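Local coordinates for protein P47 (Clostridium botulinum, PDB 6EKT), which may be part of a progenitor toxin complex that protects botulinum neurotoxin on its way through the host gut, and resembles tubular lipid-binding proteins, at residues A[296-308]-A[317-329]. Sequence-based numbering, arbitrary orientation.
Sequences ALYYYPKINNFSM and KISLRGLVRLTGL
Ile318 meets two side chains of the antiparallel strand 302-308: its CG2 lies 3.6 Å from CE2 of the Phe306 ring, while its CD1 touches the methyl CE of Met308, whose chain bends at its last torsion (chi3 -81°). Ser319 forms a hydrogen-bonded pair with Ser307 through both backbone N-H groups, and a water donates to Ser319 O. Leu320 CB touches both CD2 of Phe306 (4.1 Å) and CG2 of Ile303 (4.0 Å), and its side chain continues to Ile391 of helix 374-394. Arg321 O accepts two N-H groups, from Asn304 N at 2.8 Å and Asn305 N at 3.1 Å, the mark of a classic beta bulge. On the face of the sheet that carries Asn305, Ser307 and Ser319, the Arg321 chain bends at chi3 (-31°), bringing NH2 to 2.6 Å from Asn305 OD1, with amide and guanidinium planes 46° apart. Gly322 lets the strands close in, its CA only 3.0 Å from Lys302 O. Leu323 exchanges two backbone bonds with Lys302, and its CD2 lies against Asn304 ND2. Val324 CG2, anti to the backbone N, packs beside Pro301 CG. Past this point direct pairing gives way to water: one molecule joins Arg325 N to Tyr300 O, another joins Arg325 O to Tyr300 N and to Thr327 OG1. Leu326 CA sits at the edge of the Tyr299 ring, and Thr327 OG1 donates to Tyr298 O at 2.6 Å. The two strands form an antiparallel beta hairpin with a classic bulge, in a sheet whose side chains touch helix 374-394, consistent with the TULIP-like fold, in which a sheet wraps a long helix.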
loop_
_atom_site.group_PDB
_atom_site.type_symbol
_atom_site.label_atom_id
_atom_site.label_comp_id
_atom_site.label_asym_id
_atom_site.label_seq_id
_atom_site.Cartn_x
_atom_site.Cartn_y
_atom_site.Cartn_z
ATOM N N ALA A 296 10.303 29.044 41.073
ATOM C CA ALA A 296 9.984 28.115 42.177
ATOM C C ALA A 296 8.685 27.298 41.997
ATOM O O ALA A 296 8.419 26.384 42.774
ATOM C CB ALA A 296 9.982 28.832 43.507
ATOM N N LEU A 297 7.894 27.612 40.976
ATOM C CA LEU A 297 6.531 27.059 40.872
ATOM C C LEU A 297 6.296 26.253 39.602
ATOM O O LEU A 297 6.971 26.453 38.581
ATOM C CB LEU A 297 5.479 28.172 40.995
ATOM C CG LEU A 297 5.414 29.000 42.286
ATOM C CD1 LEU A 297 4.710 30.325 42.036
ATOM C CD2 LEU A 297 4.759 28.245 43.456
ATOM N N TYR A 298 5.317 25.355 39.668
ATOM C CA TYR A 298 4.863 24.607 38.494
ATOM C C TYR A 298 3.615 25.225 37.898
ATOM O O TYR A 298 2.727 25.671 38.633
ATOM C CB TYR A 298 4.548 23.171 38.875
ATOM C CG TYR A 298 5.774 22.299 38.989
ATOM C CD1 TYR A 298 6.265 21.615 37.873
ATOM C CD2 TYR A 298 6.441 22.161 40.206
ATOM C CE1 TYR A 298 7.397 20.808 37.969
ATOM C CE2 TYR A 298 7.571 21.357 40.316
ATOM C CZ TYR A 298 8.046 20.697 39.198
ATOM O OH TYR A 298 9.170 19.906 39.312
ATOM N N TYR A 299 3.546 25.194 36.569
ATOM C CA TYR A 299 2.451 25.791 35.795
ATOM C C TYR A 299 1.913 24.771 34.800
ATOM O O TYR A 299 2.626 23.858 34.390
ATOM C CB TYR A 299 2.957 27.036 35.055
ATOM C CG TYR A 299 3.429 28.078 36.006
ATOM C CD1 TYR A 299 4.768 28.075 36.469
ATOM C CD2 TYR A 299 2.556 29.063 36.481
ATOM C CE1 TYR A 299 5.208 29.023 37.384
ATOM C CE2 TYR A 299 2.996 30.019 37.402
ATOM C CZ TYR A 299 4.328 30.007 37.824
ATOM O OH TYR A 299 4.735 30.954 38.723
ATOM N N TYR A 300 0.645 24.922 34.432
ATOM C CA TYR A 300 -0.090 23.850 33.774
ATOM C C TYR A 300 -0.814 24.371 32.531
ATOM O O TYR A 300 -2.003 24.706 32.594
ATOM C CB TYR A 300 -1.089 23.266 34.765
ATOM C CG TYR A 300 -0.399 22.654 35.969
ATOM C CD1 TYR A 300 0.101 21.347 35.913
ATOM C CD2 TYR A 300 -0.195 23.406 37.144
ATOM C CE1 TYR A 300 0.744 20.787 37.014
ATOM C CE2 TYR A 300 0.457 22.857 38.241
ATOM C CZ TYR A 300 0.926 21.539 38.154
ATOM O OH TYR A 300 1.565 20.996 39.234
ATOM N N PRO A 301 -0.107 24.413 31.394
ATOM C CA PRO A 301 -0.768 24.897 30.181
ATOM C C PRO A 301 -1.940 24.000 29.756
ATOM O O PRO A 301 -1.956 22.775 30.033
ATOM C CB PRO A 301 0.337 24.837 29.119
ATOM C CG PRO A 301 1.619 24.817 29.880
ATOM C CD PRO A 301 1.352 24.249 31.229
ATOM N N LYS A 302 -2.913 24.620 29.104
ATOM C CA LYS A 302 -4.079 23.922 28.580
ATOM C C LYS A 302 -4.145 24.208 27.078
ATOM O O LYS A 302 -3.938 25.354 26.662
ATOM C CB LYS A 302 -5.366 24.407 29.272
ATOM C CG LYS A 302 -5.314 24.447 30.800
ATOM C CD LYS A 302 -5.162 23.047 31.396
ATOM C CE LYS A 302 -5.033 23.146 32.904
ATOM N NZ LYS A 302 -4.798 21.757 33.396
ATOM N N ILE A 303 -4.387 23.181 26.260
ATOM C CA ILE A 303 -4.577 23.408 24.837
ATOM C C ILE A 303 -6.046 23.120 24.571
ATOM O O ILE A 303 -6.526 22.006 24.853
ATOM C CB ILE A 303 -3.660 22.503 23.961
ATOM C CG1 ILE A 303 -2.172 22.801 24.238
ATOM C CG2 ILE A 303 -3.963 22.685 22.459
ATOM C CD1 ILE A 303 -1.209 21.795 23.596
ATOM N N ASN A 304 -6.757 24.129 24.065
ATOM C CA ASN A 304 -8.189 23.993 23.843
ATOM C C ASN A 304 -8.565 23.605 22.417
ATOM O O ASN A 304 -9.601 22.992 22.223
ATOM C CB ASN A 304 -8.931 25.248 24.277
ATOM C CG ASN A 304 -8.732 25.541 25.756
ATOM O OD1 ASN A 304 -8.923 24.663 26.603
ATOM N ND2 ASN A 304 -8.302 26.756 26.065
ATOM N N ASN A 305 -7.731 23.971 21.446
ATOM C CA ASN A 305 -7.993 23.642 20.027
ATOM C C ASN A 305 -6.693 23.167 19.429
ATOM O O ASN A 305 -5.656 23.807 19.604
ATOM C CB ASN A 305 -8.495 24.857 19.233
ATOM C CG ASN A 305 -9.690 25.514 19.865
ATOM O OD1 ASN A 305 -9.560 26.573 20.473
ATOM N ND2 ASN A 305 -10.859 24.891 19.749
ATOM N N PHE A 306 -6.764 22.057 18.707
ATOM C CA PHE A 306 -5.618 21.420 18.131
ATOM C C PHE A 306 -6.077 20.870 16.789
ATOM O O PHE A 306 -7.113 20.218 16.726
ATOM C CB PHE A 306 -5.173 20.260 19.046
ATOM C CG PHE A 306 -3.915 19.568 18.598
ATOM C CD1 PHE A 306 -3.965 18.466 17.730
ATOM C CD2 PHE A 306 -2.668 19.970 19.095
ATOM C CE1 PHE A 306 -2.797 17.811 17.349
ATOM C CE2 PHE A 306 -1.496 19.320 18.709
ATOM C CZ PHE A 306 -1.569 18.231 17.834
ATOM N N SER A 307 -5.316 21.164 15.739
ATOM C CA SER A 307 -5.554 20.567 14.438
ATOM C C SER A 307 -4.231 20.127 13.874
ATOM O O SER A 307 -3.188 20.698 14.192
ATOM C CB SER A 307 -6.261 21.542 13.498
ATOM O OG SER A 307 -7.343 22.159 14.176
ATOM N N MET A 308 -4.283 19.088 13.048
ATOM C CA MET A 308 -3.106 18.530 12.420
ATOM C C MET A 308 -3.544 17.985 11.075
ATOM O O MET A 308 -4.464 17.155 11.007
ATOM C CB MET A 308 -2.561 17.375 13.292
ATOM C CG MET A 308 -1.453 16.545 12.639
ATOM S SD MET A 308 -0.981 15.151 13.688
ATOM C CE MET A 308 0.122 15.947 14.857
ATOM N N LYS A 317 1.190 19.984 9.394
ATOM C CA LYS A 317 0.986 21.355 9.836
ATOM C C LYS A 317 0.077 21.266 11.044
ATOM O O LYS A 317 -1.039 20.731 10.965
ATOM C CB LYS A 317 0.359 22.225 8.732
ATOM C CG LYS A 317 0.038 23.664 9.143
ATOM C CD LYS A 317 -0.501 24.499 7.972
ATOM C CE LYS A 317 0.607 25.238 7.240
ATOM N NZ LYS A 317 0.069 26.227 6.248
ATOM N N ILE A 318 0.556 21.814 12.160
ATOM C CA ILE A 318 -0.123 21.707 13.451
ATOM C C ILE A 318 -0.453 23.126 13.888
ATOM O O ILE A 318 0.441 23.982 13.973
ATOM C CB ILE A 318 0.740 20.988 14.529
ATOM C CG1 ILE A 318 1.115 19.580 14.062
ATOM C CG2 ILE A 318 -0.003 20.937 15.865
ATOM C CD1 ILE A 318 2.244 18.920 14.843
ATOM N N SER A 319 -1.739 23.368 14.109
ATOM C CA SER A 319 -2.249 24.669 14.550
ATOM C C SER A 319 -2.968 24.440 15.879
ATOM O O SER A 319 -3.816 23.540 16.000
ATOM C CB SER A 319 -3.175 25.264 13.473
ATOM O OG SER A 319 -3.635 26.556 13.852
ATOM N N LEU A 320 -2.607 25.222 16.901
ATOM C CA LEU A 320 -3.225 25.031 18.212
ATOM C C LEU A 320 -3.415 26.354 18.950
ATOM O O LEU A 320 -2.682 27.327 18.685
ATOM C CB LEU A 320 -2.409 24.024 19.054
ATOM C CG LEU A 320 -1.000 24.428 19.516
ATOM C CD1 LEU A 320 -1.100 25.170 20.847
ATOM C CD2 LEU A 320 -0.049 23.242 19.640
ATOM N N ARG A 321 -4.382 26.357 19.869
ATOM C CA ARG A 321 -4.697 27.513 20.703
ATOM C C ARG A 321 -4.884 27.005 22.117
ATOM O O ARG A 321 -5.541 25.976 22.341
ATOM C CB ARG A 321 -6.006 28.154 20.225
ATOM C CG ARG A 321 -6.414 29.502 20.832
ATOM C CD ARG A 321 -7.579 30.118 20.024
ATOM N NE ARG A 321 -7.512 29.742 18.583
ATOM C CZ ARG A 321 -8.328 28.890 17.942
ATOM N NH1 ARG A 321 -8.136 28.631 16.659
ATOM N NH2 ARG A 321 -9.348 28.301 18.552
ATOM N N GLY A 322 -4.345 27.761 23.073
ATOM C CA GLY A 322 -4.466 27.398 24.485
ATOM C C GLY A 322 -4.261 28.595 25.401
ATOM O O GLY A 322 -4.267 29.753 24.965
ATOM N N LEU A 323 -4.105 28.303 26.683
ATOM C CA LEU A 323 -3.912 29.334 27.693
ATOM C C LEU A 323 -3.088 28.739 28.828
ATOM O O LEU A 323 -3.020 27.510 28.968
ATOM C CB LEU A 323 -5.260 29.868 28.218
ATOM C CG LEU A 323 -6.273 28.882 28.788
ATOM C CD1 LEU A 323 -5.964 28.576 30.261
ATOM C CD2 LEU A 323 -7.667 29.478 28.637
ATOM N N VAL A 324 -2.495 29.612 29.633
ATOM C CA VAL A 324 -1.788 29.168 30.838
ATOM C C VAL A 324 -2.026 30.226 31.924
ATOM O O VAL A 324 -1.851 31.425 31.679
ATOM C CB VAL A 324 -0.272 28.875 30.593
ATOM C CG1 VAL A 324 0.493 30.107 30.090
ATOM C CG2 VAL A 324 0.388 28.244 31.822
ATOM N N ARG A 325 -2.462 29.766 33.092
ATOM C CA ARG A 325 -2.789 30.666 34.211
ATOM C C ARG A 325 -1.659 30.621 35.233
ATOM O O ARG A 325 -0.987 29.577 35.369
ATOM C CB ARG A 325 -4.112 30.256 34.861
ATOM C CG ARG A 325 -5.243 30.029 33.872
ATOM C CD ARG A 325 -6.577 29.733 34.546
ATOM N NE ARG A 325 -7.632 29.985 33.564
ATOM C CZ ARG A 325 -8.194 31.187 33.351
ATOM N NH1 ARG A 325 -7.858 32.269 34.086
ATOM N NH2 ARG A 325 -9.107 31.301 32.407
ATOM N N LEU A 326 -1.450 31.717 35.970
ATOM C CA LEU A 326 -0.462 31.674 37.055
ATOM C C LEU A 326 -0.939 30.867 38.255
ATOM O O LEU A 326 -1.985 31.160 38.855
ATOM C CB LEU A 326 -0.017 33.070 37.499
ATOM C CG LEU A 326 0.610 33.966 36.412
ATOM C CD1 LEU A 326 1.200 35.194 37.097
ATOM C CD2 LEU A 326 1.693 33.234 35.628
ATOM N N THR A 327 -0.163 29.840 38.590
ATOM C CA THR A 327 -0.365 29.056 39.814
ATOM C C THR A 327 -0.351 29.978 41.032
ATOM O O THR A 327 0.592 30.762 41.238
ATOM C CB THR A 327 0.705 27.964 39.901
ATOM O OG1 THR A 327 0.584 27.142 38.741
ATOM C CG2 THR A 327 0.558 27.097 41.177
ATOM N N GLY A 328 -1.450 29.912 41.792
ATOM C CA GLY A 328 -1.645 30.749 42.980
ATOM C C GLY A 328 -2.179 32.133 42.657
ATOM O O GLY A 328 -2.409 32.935 43.554
ATOM N N LEU A 329 -2.360 32.434 41.372
ATOM C CA LEU A 329 -2.778 33.771 40.928
ATOM C C LEU A 329 -3.469 33.591 39.586
ATOM O O LEU A 329 -3.108 34.212 38.576
ATOM C CB LEU A 329 -1.597 34.738 40.842
ATOM C CG LEU A 329 -1.931 36.246 40.780
ATOM C CD1 LEU A 329 -2.712 36.717 42.011
ATOM C CD2 LEU A 329 -0.683 37.091 40.600
HETATM O O HOH W 1 2.574 32.281 39.822
HETATM O O HOH W 2 -3.289 26.938 33.406
HETATM O O HOH W 3 -0.914 26.959 35.870
HETATM O O HOH W 4 -6.508 24.806 16.001
#